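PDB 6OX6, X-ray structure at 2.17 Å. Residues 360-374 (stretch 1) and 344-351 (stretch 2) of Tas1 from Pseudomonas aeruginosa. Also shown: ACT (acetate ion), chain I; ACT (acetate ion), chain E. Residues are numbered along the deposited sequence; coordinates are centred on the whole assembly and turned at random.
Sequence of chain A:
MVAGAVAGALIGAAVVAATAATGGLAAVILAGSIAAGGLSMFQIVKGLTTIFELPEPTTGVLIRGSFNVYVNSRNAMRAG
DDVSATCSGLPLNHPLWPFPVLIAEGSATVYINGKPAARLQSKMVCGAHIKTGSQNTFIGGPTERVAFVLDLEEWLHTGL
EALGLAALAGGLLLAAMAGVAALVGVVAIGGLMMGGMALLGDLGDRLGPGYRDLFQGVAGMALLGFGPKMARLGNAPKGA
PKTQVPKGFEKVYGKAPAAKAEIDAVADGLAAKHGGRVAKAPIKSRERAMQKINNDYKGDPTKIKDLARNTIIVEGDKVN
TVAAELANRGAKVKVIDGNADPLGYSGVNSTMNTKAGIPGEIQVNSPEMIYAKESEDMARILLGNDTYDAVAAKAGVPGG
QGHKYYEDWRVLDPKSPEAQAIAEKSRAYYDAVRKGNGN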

# COMPACT_ATOMS: atom_id res chain seq x y z
N GLY A 360 8.97 3.94 9.11
CA GLY A 360 7.68 4.57 9.33
C GLY A 360 7.00 4.77 7.99
O GLY A 360 7.66 4.95 6.97
N GLU A 361 5.68 4.72 7.99
CA GLU A 361 4.86 4.91 6.79
C GLU A 361 4.17 6.27 6.85
O GLU A 361 3.48 6.57 7.82
CB GLU A 361 3.79 3.82 6.66
CG GLU A 361 2.73 4.16 5.60
CD GLU A 361 1.55 3.16 5.54
OE1 GLU A 361 0.52 3.37 6.25
OE2 GLU A 361 1.66 2.18 4.77
N ILE A 362 4.33 7.08 5.80
CA ILE A 362 3.59 8.33 5.69
C ILE A 362 2.85 8.36 4.35
O ILE A 362 3.47 8.41 3.29
CB ILE A 362 4.50 9.56 5.81
CG1 ILE A 362 5.20 9.58 7.16
CG2 ILE A 362 3.64 10.79 5.67
CD1 ILE A 362 6.25 10.69 7.27
N GLN A 363 1.52 8.37 4.41
CA GLN A 363 0.71 8.46 3.21
C GLN A 363 0.24 9.89 3.00
O GLN A 363 0.07 10.64 3.96
CB GLN A 363 -0.52 7.57 3.31
CG GLN A 363 -0.21 6.11 3.37
CD GLN A 363 -1.47 5.31 3.38
OE1 GLN A 363 -2.10 5.14 4.42
NE2 GLN A 363 -1.89 4.86 2.23
N VAL A 364 -0.00 10.25 1.75
CA VAL A 364 -0.46 11.59 1.41
C VAL A 364 -1.56 11.46 0.37
O VAL A 364 -1.45 10.67 -0.58
CB VAL A 364 0.67 12.48 0.85
CG1 VAL A 364 0.24 13.91 0.91
CG2 VAL A 364 2.00 12.28 1.61
N ASN A 365 -2.61 12.26 0.53
CA ASN A 365 -3.69 12.27 -0.45
C ASN A 365 -4.52 13.52 -0.22
O ASN A 365 -4.36 14.22 0.78
CB ASN A 365 -4.57 11.03 -0.35
CG ASN A 365 -4.95 10.48 -1.72
OD1 ASN A 365 -5.11 11.24 -2.68
ND2 ASN A 365 -5.05 9.16 -1.84
N SER A 366 -5.43 13.77 -1.17
CA SER A 366 -6.36 14.88 -1.09
C SER A 366 -7.62 14.47 -0.33
O SER A 366 -7.91 13.28 -0.15
CB SER A 366 -6.73 15.35 -2.49
OG SER A 366 -7.29 14.28 -3.23
N PRO A 367 -8.40 15.45 0.14
CA PRO A 367 -9.69 15.10 0.76
C PRO A 367 -10.63 14.39 -0.21
O PRO A 367 -11.38 13.49 0.22
CB PRO A 367 -10.26 16.46 1.21
CG PRO A 367 -9.07 17.39 1.26
CD PRO A 367 -8.14 16.90 0.18
N GLU A 368 -10.60 14.75 -1.49
CA GLU A 368 -11.52 14.13 -2.44
C GLU A 368 -11.24 12.64 -2.58
O GLU A 368 -12.17 11.82 -2.62
CB GLU A 368 -11.42 14.82 -3.81
CG GLU A 368 -11.95 16.25 -3.81
CD GLU A 368 -11.07 17.24 -3.02
OE1 GLU A 368 -9.92 16.89 -2.68
OE2 GLU A 368 -11.54 18.37 -2.73
N MSE A 369 -9.96 12.28 -2.65
CA MSE A 369 -9.56 10.89 -2.81
C MSE A 369 -9.91 10.07 -1.59
O MSE A 369 -10.33 8.91 -1.74
CB MSE A 369 -8.06 10.83 -3.05
CG MSE A 369 -7.72 11.19 -4.49
SE MSE A 369 -8.88 10.18 -5.71
CE MSE A 369 -8.40 8.36 -5.11
N ILE A 370 -9.73 10.65 -0.41
CA ILE A 370 -10.02 9.94 0.84
C ILE A 370 -11.52 9.75 1.02
O ILE A 370 -11.98 8.68 1.42
CB ILE A 370 -9.40 10.69 2.03
CG1 ILE A 370 -7.88 10.44 2.03
CG2 ILE A 370 -10.08 10.22 3.36
CD1 ILE A 370 -7.08 11.47 2.78
N TYR A 371 -12.29 10.80 0.74
CA TYR A 371 -13.74 10.67 0.68
C TYR A 371 -14.14 9.50 -0.21
O TYR A 371 -14.99 8.67 0.16
CB TYR A 371 -14.35 11.97 0.15
CG TYR A 371 -15.84 11.93 0.04
CD1 TYR A 371 -16.47 11.86 -1.20
CD2 TYR A 371 -16.62 11.98 1.18
CE1 TYR A 371 -17.86 11.83 -1.29
CE2 TYR A 371 -18.00 11.94 1.10
CZ TYR A 371 -18.60 11.87 -0.13
OH TYR A 371 -19.97 11.84 -0.18
N ALA A 372 -13.52 9.41 -1.37
CA ALA A 372 -13.90 8.40 -2.34
C ALA A 372 -13.56 7.01 -1.85
O ALA A 372 -14.36 6.08 -1.99
CB ALA A 372 -13.20 8.68 -3.67
N LYS A 373 -12.38 6.84 -1.26
CA LYS A 373 -11.89 5.52 -0.95
C LYS A 373 -12.45 4.97 0.37
O LYS A 373 -12.86 3.81 0.42
CB LYS A 373 -10.37 5.52 -0.90
CG LYS A 373 -9.79 4.22 -0.35
CD LYS A 373 -8.27 4.34 -0.22
CE LYS A 373 -7.70 3.14 0.51
NZ LYS A 373 -6.23 3.22 0.62
N GLU A 374 -12.44 5.77 1.43
CA GLU A 374 -12.73 5.27 2.77
C GLU A 374 -14.22 5.37 3.11
O GLU A 374 -14.95 6.23 2.62
CB GLU A 374 -11.93 6.04 3.81
CG GLU A 374 -10.46 6.18 3.53
CD GLU A 374 -9.67 4.90 3.83
OE1 GLU A 374 -10.29 3.83 4.06
OE2 GLU A 374 -8.42 4.98 3.84
C ACT I . -5.47 6.42 2.32
O ACT I . -5.22 5.20 2.06
OXT ACT I . -6.39 6.90 3.05
CH3 ACT I . -4.49 7.46 1.64
C ACT E . -1.69 2.27 -0.82
O ACT E . -0.50 1.79 -0.73
OXT ACT E . -2.23 3.22 -0.17
CH3 ACT E . -2.60 1.59 -1.88
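Stretch 2 344-351: GYSGVNST

How does stretch 2 run along stretch 1? Residues 347-351 form a strand that lies antiparallel to strand 360-365, their directions 167° apart and their axes approaching to 4.7 Å. Before the strand, Gly344 to Ser346 form a loop, of which Tyr345 and Ser346 meet the helix 367-373 at Met369 and Lys373.

What fixes the register? Val364 and Val348 face each other, with Val364 N to Val348 O and Val348 N to Val364 O both at 2.9 Å, a hydrogen-bonded pair. Farther along, Ile362 N donates to Ser350 O at 3.0 Å, and Glu361 pairs with Thr351, CA to CA 4.7 Å.

Which side chains meet on the sheet? Val364 CB and Val348 CB pack at 3.9 Å, and on the same face Ser350 OG donates to Ile362 O at 2.8 Å. On the other face, Asn349 OD1 lies 3.5 Å from both Glu361 CG and Gln363 CG.

How is the loop held? Asn365 ND2 donates to Ser346 O at 2.9 Å and, weakly, to Tyr345 OH at 2.6 Å. Gly347 leaves room for this amide: a CB there would clash with Asn365 ND2. From the helix, selenomethionine Met369 CE touches Tyr345 CD2 at 3.3 Å, and Lys373 CD approaches Tyr345 CE2 at 3.6 Å.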

# COMPACT_ATOMS: atom_id res chain seq x y z
N GLY A 344 -7.36 2.10 -10.40
CA GLY A 344 -7.54 3.52 -10.69
C GLY A 344 -7.38 4.46 -9.51
O GLY A 344 -7.73 5.64 -9.61
N TYR A 345 -6.83 3.98 -8.40
CA TYR A 345 -6.61 4.84 -7.25
C TYR A 345 -5.45 5.80 -7.53
O TYR A 345 -4.62 5.57 -8.41
CB TYR A 345 -6.34 3.96 -6.01
CG TYR A 345 -6.13 4.71 -4.70
CD1 TYR A 345 -4.92 4.62 -4.03
CD2 TYR A 345 -7.13 5.51 -4.17
CE1 TYR A 345 -4.71 5.31 -2.83
CE2 TYR A 345 -6.94 6.20 -2.97
CZ TYR A 345 -5.73 6.08 -2.31
OH TYR A 345 -5.51 6.75 -1.14
N SER A 346 -5.44 6.94 -6.81
CA SER A 346 -4.30 7.84 -6.86
C SER A 346 -3.98 8.35 -5.46
O SER A 346 -4.86 8.43 -4.61
CB SER A 346 -4.52 9.04 -7.82
OG SER A 346 -5.76 9.68 -7.55
N GLY A 347 -2.72 8.66 -5.23
CA GLY A 347 -2.25 9.01 -3.90
C GLY A 347 -0.76 8.77 -3.80
O GLY A 347 -0.10 8.35 -4.74
N VAL A 348 -0.23 9.04 -2.61
CA VAL A 348 1.20 8.89 -2.34
C VAL A 348 1.37 7.99 -1.14
O VAL A 348 0.63 8.12 -0.16
CB VAL A 348 1.89 10.24 -2.08
CG1 VAL A 348 3.36 10.03 -1.62
CG2 VAL A 348 1.81 11.09 -3.30
N ASN A 349 2.34 7.10 -1.22
CA ASN A 349 2.77 6.32 -0.07
C ASN A 349 4.29 6.42 0.03
O ASN A 349 4.99 6.46 -0.97
CB ASN A 349 2.32 4.85 -0.18
CG ASN A 349 2.41 4.11 1.15
OD1 ASN A 349 2.78 4.68 2.17
ND2 ASN A 349 2.04 2.83 1.13
N SER A 350 4.78 6.49 1.25
CA SER A 350 6.21 6.59 1.43
C SER A 350 6.60 5.82 2.67
O SER A 350 5.81 5.64 3.59
CB SER A 350 6.65 8.05 1.55
OG SER A 350 6.24 8.59 2.80
N THR A 351 7.85 5.37 2.67
CA THR A 351 8.42 4.63 3.78
C THR A 351 9.64 5.39 4.25
O THR A 351 10.52 5.70 3.44
CB THR A 351 8.83 3.22 3.35
OG1 THR A 351 7.70 2.55 2.78
CG2 THR A 351 9.37 2.42 4.54
O HOH W 1 -4.59 11.50 -5.58